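Local coordinates for putative iron-regulated protein A (Parabacteroides distasonis ATCC 8503, PDB 4ECG) that is of unproven function but binds calcium, belongs to the imelysin-like (M75 peptidase) family and may act as a metalloendopeptidase linked to iron regulation, at residues 45-59 against 181-195. Sequence-based numbering, arbitrary orientation.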
ATOM      1  N   LEU A  45      -2.278  14.097  -0.728  1.00 50.25           N
ATOM      2  CA  LEU A  45      -1.079  14.918  -0.600  1.00 55.26           C
ATOM      3  C   LEU A  45      -0.454  14.786   0.810  1.00 54.87           C
ATOM      4  O   LEU A  45       0.748  14.628   0.915  1.00 57.05           O
ATOM      5  CB  LEU A  45      -1.330  16.402  -0.967  1.00 57.64           C
ATOM      6  CG  LEU A  45      -1.358  16.831  -2.443  1.00 54.98           C
ATOM      7  CD1 LEU A  45      -1.738  18.310  -2.599  1.00 57.67           C
ATOM      8  CD2 LEU A  45      -0.010  16.587  -3.095  1.00 54.60           C
ATOM      9  N   PRO A  46      -1.251  14.815   1.895  1.00 56.54           N
ATOM     10  CA  PRO A  46      -0.615  14.625   3.231  1.00 54.43           C
ATOM     11  C   PRO A  46      -0.047  13.223   3.482  1.00 52.86           C
ATOM     12  O   PRO A  46       0.987  13.097   4.082  1.00 57.89           O
ATOM     13  CB  PRO A  46      -1.740  14.924   4.208  1.00 56.22           C
ATOM     14  CG  PRO A  46      -2.712  15.742   3.451  1.00 55.82           C
ATOM     15  CD  PRO A  46      -2.641  15.262   2.026  1.00 58.36           C
ATOM     16  N   THR A  47      -0.674  12.172   2.979  1.00 54.80           N
ATOM     17  CA  THR A  47      -0.126  10.829   3.152  1.00 49.67           C
ATOM     18  C   THR A  47       1.251  10.776   2.487  1.00 48.27           C
ATOM     19  O   THR A  47       2.207  10.259   3.036  1.00 46.89           O
ATOM     20  CB  THR A  47      -1.058   9.753   2.580  1.00 48.16           C
ATOM     21  OG1 THR A  47      -2.328   9.716   3.275  1.00 46.52           O
ATOM     22  CG2 THR A  47      -0.414   8.395   2.633  1.00 47.05           C
ATOM     23  N   TYR A  48       1.352  11.350   1.311  1.00 49.77           N
ATOM     24  CA  TYR A  48       2.570  11.286   0.534  1.00 45.14           C
ATOM     25  C   TYR A  48       3.612  12.208   1.147  1.00 47.25           C
ATOM     26  O   TYR A  48       4.777  11.905   1.149  1.00 47.88           O
ATOM     27  CB  TYR A  48       2.261  11.691  -0.907  1.00 46.52           C
ATOM     28  CG  TYR A  48       1.527  10.656  -1.754  1.00 46.94           C
ATOM     29  CD1 TYR A  48       1.772   9.311  -1.620  1.00 48.17           C
ATOM     30  CD2 TYR A  48       0.651  11.031  -2.737  1.00 47.65           C
ATOM     31  CE1 TYR A  48       1.124   8.355  -2.415  1.00 48.17           C
ATOM     32  CE2 TYR A  48      -0.015  10.080  -3.541  1.00 50.05           C
ATOM     33  CZ  TYR A  48       0.250   8.740  -3.393  1.00 48.95           C
ATOM     34  OH  TYR A  48      -0.378   7.779  -4.163  1.00 50.52           O
ATOM     35  N   LYS A  49       3.204  13.350   1.663  1.00 51.24           N
ATOM     36  CA  LYS A  49       4.133  14.261   2.342  1.00 57.12           C
ATOM     37  C   LYS A  49       4.727  13.594   3.579  1.00 51.62           C
ATOM     38  O   LYS A  49       5.888  13.757   3.883  1.00 51.15           O
ATOM     39  CB  LYS A  49       3.399  15.580   2.699  1.00 62.45           C
ATOM     40  CG  LYS A  49       4.048  16.533   3.703  1.00 67.96           C
ATOM     41  CD  LYS A  49       5.167  17.392   3.112  1.00 77.59           C
ATOM     42  CE  LYS A  49       5.592  18.550   4.047  1.00 83.75           C
ATOM     43  NZ  LYS A  49       4.534  19.605   4.258  1.00 78.28           N
ATOM     44  N   ASP A  50       3.907  12.864   4.308  1.00 51.46           N
ATOM     45  CA  ASP A  50       4.343  12.176   5.523  1.00 52.13           C
ATOM     46  C   ASP A  50       5.301  11.088   5.065  1.00 50.34           C
ATOM     47  O   ASP A  50       6.322  10.849   5.705  1.00 46.38           O
ATOM     48  CB  ASP A  50       3.128  11.567   6.253  1.00 52.99           C
ATOM     49  CG  ASP A  50       3.479  10.761   7.536  1.00 54.62           C
ATOM     50  OD1 ASP A  50       4.328  11.207   8.355  1.00 55.18           O
ATOM     51  OD2 ASP A  50       2.837   9.680   7.749  1.00 55.51           O
HETATM   52  N   MSE A  51       4.963  10.413   3.969  1.00 48.75           N
HETATM   53  CA  MSE A  51       5.886   9.436   3.382  1.00 47.50           C
HETATM   54  C   MSE A  51       7.267  10.090   3.029  1.00 47.76           C
HETATM   55  O   MSE A  51       8.305   9.526   3.362  1.00 46.99           O
HETATM   56  CB  MSE A  51       5.287   8.771   2.154  1.00 47.85           C
HETATM   57  CG  MSE A  51       6.008   7.449   1.777  1.00 47.09           C
HETATM   58 SE   MSE A  51       5.260   6.714   0.178  0.75 41.39          SE
HETATM   59  CE  MSE A  51       6.730   5.426  -0.084  1.00 42.43           C
ATOM     60  N   LEU A  52       7.288  11.263   2.389  1.00 46.26           N
ATOM     61  CA  LEU A  52       8.568  11.843   1.987  1.00 50.62           C
ATOM     62  C   LEU A  52       9.371  12.154   3.251  1.00 52.83           C
ATOM     63  O   LEU A  52      10.559  11.826   3.316  1.00 53.30           O
ATOM     64  CB  LEU A  52       8.433  13.073   1.074  1.00 50.25           C
ATOM     65  CG  LEU A  52       9.727  13.785   0.632  1.00 51.52           C
ATOM     66  CD1 LEU A  52      10.698  12.838  -0.070  1.00 47.93           C
ATOM     67  CD2 LEU A  52       9.431  15.013  -0.230  1.00 52.98           C
ATOM     68  N   THR A  53       8.710  12.718   4.265  1.00 52.24           N
ATOM     69  CA  THR A  53       9.391  13.091   5.508  1.00 51.46           C
ATOM     70  C   THR A  53       9.973  11.811   6.113  1.00 50.24           C
ATOM     71  O   THR A  53      11.147  11.770   6.440  1.00 48.95           O
ATOM     72  CB  THR A  53       8.468  13.844   6.505  1.00 53.61           C
ATOM     73  OG1 THR A  53       8.005  15.081   5.925  1.00 52.80           O
ATOM     74  CG2 THR A  53       9.195  14.135   7.818  1.00 49.62           C
ATOM     75  N   LYS A  54       9.175  10.746   6.203  1.00 49.44           N
ATOM     76  CA  LYS A  54       9.624   9.529   6.859  1.00 49.02           C
ATOM     77  C   LYS A  54      10.683   8.801   6.016  1.00 50.18           C
ATOM     78  O   LYS A  54      11.564   8.131   6.581  1.00 48.80           O
ATOM     79  CB  LYS A  54       8.467   8.566   7.179  1.00 53.23           C
ATOM     80  CG  LYS A  54       7.263   9.120   7.940  1.00 56.03           C
ATOM     81  CD  LYS A  54       7.389   8.968   9.426  1.00 61.68           C
ATOM     82  CE  LYS A  54       6.242   9.623  10.211  1.00 62.43           C
ATOM     83  NZ  LYS A  54       5.033   8.776  10.136  1.00 62.85           N
HETATM   84  N   MSE A  55      10.601   8.920   4.681  1.00 49.19           N
HETATM   85  CA  MSE A  55      11.598   8.320   3.786  1.00 47.38           C
HETATM   86  C   MSE A  55      12.960   9.019   3.880  1.00 47.70           C
HETATM   87  O   MSE A  55      13.978   8.377   3.861  1.00 52.73           O
HETATM   88  CB  MSE A  55      11.110   8.264   2.332  1.00 44.89           C
HETATM   89  CG  MSE A  55      11.986   7.436   1.416  1.00 44.01           C
HETATM   90 SE   MSE A  55      11.976   5.503   1.884  0.75 38.25          SE
HETATM   91  CE  MSE A  55      10.385   5.054   0.920  1.00 38.36           C
ATOM     92  N   THR A  56      12.964  10.319   3.969  1.00 50.20           N
ATOM     93  CA  THR A  56      14.170  11.064   4.266  1.00 52.58           C
ATOM     94  C   THR A  56      14.759  10.654   5.625  1.00 53.07           C
ATOM     95  O   THR A  56      15.951  10.452   5.711  1.00 57.79           O
ATOM     96  CB  THR A  56      13.917  12.586   4.150  1.00 52.96           C
ATOM     97  OG1 THR A  56      13.319  12.877   2.854  1.00 47.80           O
ATOM     98  CG2 THR A  56      15.264  13.448   4.398  1.00 51.58           C
ATOM     99  N   ALA A  57      13.957  10.445   6.666  1.00 54.48           N
ATOM    100  CA  ALA A  57      14.525   9.950   7.956  1.00 50.19           C
ATOM    101  C   ALA A  57      15.090   8.540   7.775  1.00 52.51           C
ATOM    102  O   ALA A  57      16.193   8.197   8.282  1.00 51.57           O
ATOM    103  CB  ALA A  57      13.505   9.952   9.065  1.00 46.12           C
ATOM    104  N   TYR A  58      14.370   7.723   7.017  1.00 50.86           N
ATOM    105  CA  TYR A  58      14.839   6.374   6.781  1.00 47.75           C
ATOM    106  C   TYR A  58      16.210   6.335   6.062  1.00 50.11           C
ATOM    107  O   TYR A  58      17.090   5.599   6.489  1.00 49.40           O
ATOM    108  CB  TYR A  58      13.817   5.553   6.048  1.00 45.21           C
ATOM    109  CG  TYR A  58      14.415   4.291   5.486  1.00 45.06           C
ATOM    110  CD1 TYR A  58      14.562   3.145   6.247  1.00 45.57           C
ATOM    111  CD2 TYR A  58      14.806   4.238   4.160  1.00 43.62           C
ATOM    112  CE1 TYR A  58      15.139   1.979   5.687  1.00 46.56           C
ATOM    113  CE2 TYR A  58      15.333   3.090   3.592  1.00 47.20           C
ATOM    114  CZ  TYR A  58      15.520   1.981   4.348  1.00 44.64           C
ATOM    115  OH  TYR A  58      16.118   0.961   3.718  1.00 45.08           O
ATOM    116  N   LYS A  59      16.408   7.133   5.011  1.00 50.05           N
ATOM    117  CA  LYS A  59      17.668   7.118   4.252  1.00 50.24           C
ATOM    118  C   LYS A  59      18.808   7.666   5.146  1.00 50.65           C
ATOM    119  O   LYS A  59      19.884   7.079   5.174  1.00 51.05           O
ATOM    120  CB  LYS A  59      17.496   7.838   2.893  1.00 53.67           C
ATOM    121  CG  LYS A  59      18.707   8.478   2.245  1.00 60.85           C
ATOM    122  CD  LYS A  59      19.523   7.434   1.498  1.00 67.83           C
ATOM    123  CE  LYS A  59      20.794   8.050   0.916  1.00 73.08           C
ATOM    124  NZ  LYS A  59      21.768   6.949   0.694  1.00 71.08           N
ATOM    125  N   SER A 181      18.186   2.189  -0.911  1.00 43.65           N
ATOM    126  CA  SER A 181      17.585   3.217  -0.111  1.00 42.98           C
ATOM    127  C   SER A 181      17.638   4.611  -0.794  1.00 42.73           C
ATOM    128  O   SER A 181      16.685   5.372  -0.644  1.00 41.29           O
ATOM    129  CB  SER A 181      18.272   3.288   1.251  1.00 45.27           C
ATOM    130  OG  SER A 181      18.351   2.033   1.896  1.00 43.85           O
ATOM    131  N   GLU A 182      18.692   4.925  -1.553  1.00 46.35           N
ATOM    132  CA  GLU A 182      18.714   6.146  -2.417  1.00 50.62           C
ATOM    133  C   GLU A 182      17.531   6.119  -3.366  1.00 47.26           C
ATOM    134  O   GLU A 182      16.878   7.105  -3.606  1.00 48.58           O
ATOM    135  CB  GLU A 182      19.971   6.229  -3.303  1.00 53.47           C
ATOM    136  CG  GLU A 182      21.144   6.944  -2.667  1.00 69.10           C
ATOM    137  CD  GLU A 182      22.514   6.714  -3.357  1.00 72.30           C
ATOM    138  OE1 GLU A 182      22.613   6.705  -4.628  1.00 77.35           O
ATOM    139  OE2 GLU A 182      23.485   6.573  -2.582  1.00 64.64           O
ATOM    140  N   ARG A 183      17.300   4.963  -3.951  1.00 45.21           N
ATOM    141  CA  ARG A 183      16.296   4.848  -4.955  1.00 45.94           C
ATOM    142  C   ARG A 183      14.891   4.838  -4.295  1.00 45.24           C
ATOM    143  O   ARG A 183      13.948   5.373  -4.875  1.00 44.13           O
ATOM    144  CB  ARG A 183      16.556   3.610  -5.825  1.00 44.56           C
ATOM    145  CG  ARG A 183      15.448   3.348  -6.851  1.00 48.85           C
ATOM    146  CD  ARG A 183      15.330   4.551  -7.784  1.00 47.61           C
ATOM    147  NE  ARG A 183      14.478   4.340  -8.951  1.00 50.31           N
ATOM    148  CZ  ARG A 183      14.898   3.889 -10.145  1.00 50.36           C
ATOM    149  NH1 ARG A 183      16.129   3.544 -10.367  1.00 48.22           N
ATOM    150  NH2 ARG A 183      14.048   3.761 -11.139  1.00 50.65           N
HETATM  151  N   MSE A 184      14.754   4.267  -3.093  1.00 40.46           N
HETATM  152  CA  MSE A 184      13.479   4.351  -2.395  1.00 42.81           C
HETATM  153  C   MSE A 184      13.114   5.851  -2.203  1.00 44.52           C
HETATM  154  O   MSE A 184      11.985   6.230  -2.499  1.00 45.93           O
HETATM  155  CB  MSE A 184      13.458   3.583  -1.062  1.00 38.37           C
HETATM  156  CG  MSE A 184      13.353   2.079  -1.202  1.00 37.63           C
HETATM  157 SE   MSE A 184      13.893   1.064   0.343  0.75 34.95          SE
HETATM  158  CE  MSE A 184      12.600   1.847   1.498  1.00 34.30           C
ATOM    159  N   LEU A 185      14.082   6.667  -1.762  1.00 43.96           N
ATOM    160  CA  LEU A 185      13.897   8.125  -1.527  1.00 46.56           C
ATOM    161  C   LEU A 185      13.548   8.846  -2.805  1.00 46.44           C
ATOM    162  O   LEU A 185      12.641   9.646  -2.850  1.00 47.41           O
ATOM    163  CB  LEU A 185      15.155   8.788  -0.888  1.00 46.53           C
ATOM    164  CG  LEU A 185      15.070  10.283  -0.572  1.00 49.88           C
ATOM    165  CD1 LEU A 185      13.812  10.606   0.243  1.00 46.90           C
ATOM    166  CD2 LEU A 185      16.365  10.791   0.071  1.00 45.54           C
ATOM    167  N   SER A 186      14.273   8.537  -3.849  1.00 46.91           N
ATOM    168  CA  SER A 186      14.089   9.182  -5.139  1.00 50.25           C
ATOM    169  C   SER A 186      12.641   8.924  -5.673  1.00 50.09           C
ATOM    170  O   SER A 186      11.979   9.853  -6.165  1.00 48.17           O
ATOM    171  CB  SER A 186      15.139   8.617  -6.103  1.00 50.54           C
ATOM    172  OG  SER A 186      14.936   9.136  -7.360  1.00 57.97           O
ATOM    173  N   ASP A 187      12.175   7.671  -5.573  1.00 45.99           N
ATOM    174  CA  ASP A 187      10.850   7.275  -6.053  1.00 46.49           C
ATOM    175  C   ASP A 187       9.791   8.019  -5.231  1.00 47.33           C
ATOM    176  O   ASP A 187       8.841   8.546  -5.777  1.00 51.58           O
ATOM    177  CB  ASP A 187      10.635   5.746  -5.986  1.00 45.07           C
ATOM    178  CG  ASP A 187      11.440   4.946  -7.066  1.00 48.38           C
ATOM    179  OD1 ASP A 187      11.918   5.565  -8.058  1.00 48.74           O
ATOM    180  OD2 ASP A 187      11.565   3.667  -6.931  1.00 48.02           O
ATOM    181  N   THR A 188      10.011   8.126  -3.927  1.00 47.65           N
ATOM    182  CA  THR A 188       9.119   8.855  -3.011  1.00 45.15           C
ATOM    183  C   THR A 188       9.051  10.345  -3.311  1.00 45.75           C
ATOM    184  O   THR A 188       7.985  10.918  -3.328  1.00 45.23           O
ATOM    185  CB  THR A 188       9.483   8.593  -1.519  1.00 43.41           C
ATOM    186  OG1 THR A 188       9.573   7.173  -1.288  1.00 42.11           O
ATOM    187  CG2 THR A 188       8.401   9.170  -0.589  1.00 41.15           C
ATOM    188  N   GLN A 189      10.197  10.965  -3.552  1.00 47.95           N
ATOM    189  CA  GLN A 189      10.223  12.326  -4.061  1.00 52.39           C
ATOM    190  C   GLN A 189       9.407  12.418  -5.335  1.00 50.50           C
ATOM    191  O   GLN A 189       8.625  13.345  -5.464  1.00 47.51           O
ATOM    192  CB  GLN A 189      11.655  12.839  -4.319  1.00 54.02           C
ATOM    193  CG  GLN A 189      12.395  13.150  -3.020  1.00 59.84           C
ATOM    194  CD  GLN A 189      13.913  13.212  -3.165  1.00 61.80           C
ATOM    195  OE1 GLN A 189      14.460  12.878  -4.226  1.00 61.10           O
ATOM    196  NE2 GLN A 189      14.605  13.636  -2.079  1.00 55.60           N
ATOM    197  N   ASP A 190       9.583  11.480  -6.272  1.00 48.40           N
ATOM    198  CA  ASP A 190       8.877  11.583  -7.540  1.00 50.40           C
ATOM    199  C   ASP A 190       7.359  11.473  -7.308  1.00 49.79           C
ATOM    200  O   ASP A 190       6.591  12.204  -7.899  1.00 50.63           O
ATOM    201  CB  ASP A 190       9.412  10.598  -8.596  1.00 52.53           C
ATOM    202  CG  ASP A 190      10.819  10.994  -9.126  1.00 55.24           C
ATOM    203  OD1 ASP A 190      11.206  12.147  -8.932  1.00 62.96           O
ATOM    204  OD2 ASP A 190      11.549  10.154  -9.695  1.00 58.62           O
ATOM    205  N   LEU A 191       6.955  10.632  -6.377  1.00 47.80           N
ATOM    206  CA  LEU A 191       5.554  10.392  -6.075  1.00 48.34           C
ATOM    207  C   LEU A 191       4.895  11.660  -5.542  1.00 48.60           C
ATOM    208  O   LEU A 191       3.818  12.047  -5.996  1.00 50.15           O
ATOM    209  CB  LEU A 191       5.450   9.259  -5.018  1.00 45.53           C
ATOM    210  CG  LEU A 191       4.098   8.668  -4.650  1.00 45.03           C
ATOM    211  CD1 LEU A 191       3.269   8.373  -5.912  1.00 46.44           C
ATOM    212  CD2 LEU A 191       4.309   7.398  -3.794  1.00 43.64           C
ATOM    213  N   TYR A 192       5.522  12.275  -4.548  1.00 48.81           N
ATOM    214  CA  TYR A 192       4.939  13.440  -3.892  1.00 54.00           C
ATOM    215  C   TYR A 192       4.992  14.611  -4.862  1.00 55.66           C
ATOM    216  O   TYR A 192       3.950  15.243  -5.085  1.00 51.47           O
ATOM    217  CB  TYR A 192       5.615  13.777  -2.553  1.00 52.74           C
ATOM    218  CG  TYR A 192       5.225  15.102  -1.966  1.00 53.35           C
ATOM    219  CD1 TYR A 192       3.960  15.301  -1.431  1.00 54.20           C
ATOM    220  CD2 TYR A 192       6.115  16.167  -1.952  1.00 56.38           C
ATOM    221  CE1 TYR A 192       3.584  16.529  -0.891  1.00 56.63           C
ATOM    222  CE2 TYR A 192       5.754  17.400  -1.387  1.00 60.21           C
ATOM    223  CZ  TYR A 192       4.485  17.573  -0.859  1.00 60.80           C
ATOM    224  OH  TYR A 192       4.102  18.782  -0.322  1.00 65.50           O
ATOM    225  N   ASN A 193       6.166  14.858  -5.468  1.00 53.94           N
ATOM    226  CA  ASN A 193       6.276  15.905  -6.503  1.00 54.62           C
ATOM    227  C   ASN A 193       5.363  15.690  -7.675  1.00 54.02           C
ATOM    228  O   ASN A 193       4.819  16.624  -8.186  1.00 57.17           O
ATOM    229  CB  ASN A 193       7.695  16.102  -7.020  1.00 54.21           C
ATOM    230  CG  ASN A 193       8.637  16.612  -5.940  1.00 57.17           C
ATOM    231  OD1 ASN A 193       8.237  17.332  -5.059  1.00 58.49           O
ATOM    232  ND2 ASN A 193       9.878  16.174  -5.985  1.00 55.43           N
ATOM    233  N   GLY A 194       5.188  14.462  -8.109  1.00 53.90           N
ATOM    234  CA  GLY A 194       4.295  14.201  -9.233  1.00 54.00           C
ATOM    235  C   GLY A 194       2.868  14.670  -8.954  1.00 52.57           C
ATOM    236  O   GLY A 194       2.231  15.225  -9.812  1.00 53.78           O
ATOM    237  N   TRP A 195       2.375  14.435  -7.746  1.00 52.37           N
ATOM    238  CA  TRP A 195       1.075  14.934  -7.341  1.00 53.29           C
ATOM    239  C   TRP A 195       1.096  16.437  -7.143  1.00 56.78           C
ATOM    240  O   TRP A 195       0.189  17.120  -7.616  1.00 58.90           O
ATOM    241  CB  TRP A 195       0.605  14.249  -6.055  1.00 51.96           C
ATOM    242  CG  TRP A 195      -0.044  12.935  -6.299  1.00 50.10           C
ATOM    243  CD1 TRP A 195       0.565  11.722  -6.610  1.00 48.11           C
ATOM    244  CD2 TRP A 195      -1.457  12.646  -6.289  1.00 49.17           C
ATOM    245  NE1 TRP A 195      -0.371  10.747  -6.819  1.00 47.41           N
ATOM    246  CE2 TRP A 195      -1.592  11.229  -6.622  1.00 48.22           C
ATOM    247  CE3 TRP A 195      -2.564  13.373  -6.061  1.00 47.43           C
ATOM    248  CZ2 TRP A 195      -2.803  10.611  -6.659  1.00 50.72           C
ATOM    249  CZ3 TRP A 195      -3.777  12.744  -6.101  1.00 48.23           C
ATOM    250  CH2 TRP A 195      -3.897  11.387  -6.363  1.00 49.88           C
TER
HETATM  251  O   HOH W   1      -0.489   7.870  -7.057  1.00 43.34           O
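Tyr48 wedges between Leu191 and Trp195 where segments 45-59 and 181-195, on helices 29-68 and 171-196, run nearly antiparallel (153°, axes 9.2 Å apart), an apolar seam of the imelysin-like fold. Its CB meets the edge of the Tyr192 ring, at CD1. With CG anti to the carbonyl carbon (chi1 -75°), the ring reaches across the seam: CD1 and CE1 lie against Leu191, whose CG makes a CH-pi contact over one face, 4.0 Å from the ring centroid. CD2 approaches Trp195 CD1, and CE2 lies over the indole face, 3.4 Å from Trp195 NE1, the planes inclined at 52°. At the tip, Tyr48 OH and Trp195 NE1 share a water, 2.9 Å from each; the indole N-H donates to it in the indole plane. A leucine here would probably leave that water without its phenol partner and open a gap beside the indole. Farther along, Leu52 and Leu185 are reciprocal knobs in holes, and Thr188 OG1, next to the selenomethionine methyl Met55 CE, donates to Met184 O in its own helix. The seam thus relies on shape and dispersion; its polar links include the water and a long Lys59-Glu182 salt bridge, the lysine's stronger partner being Asp63.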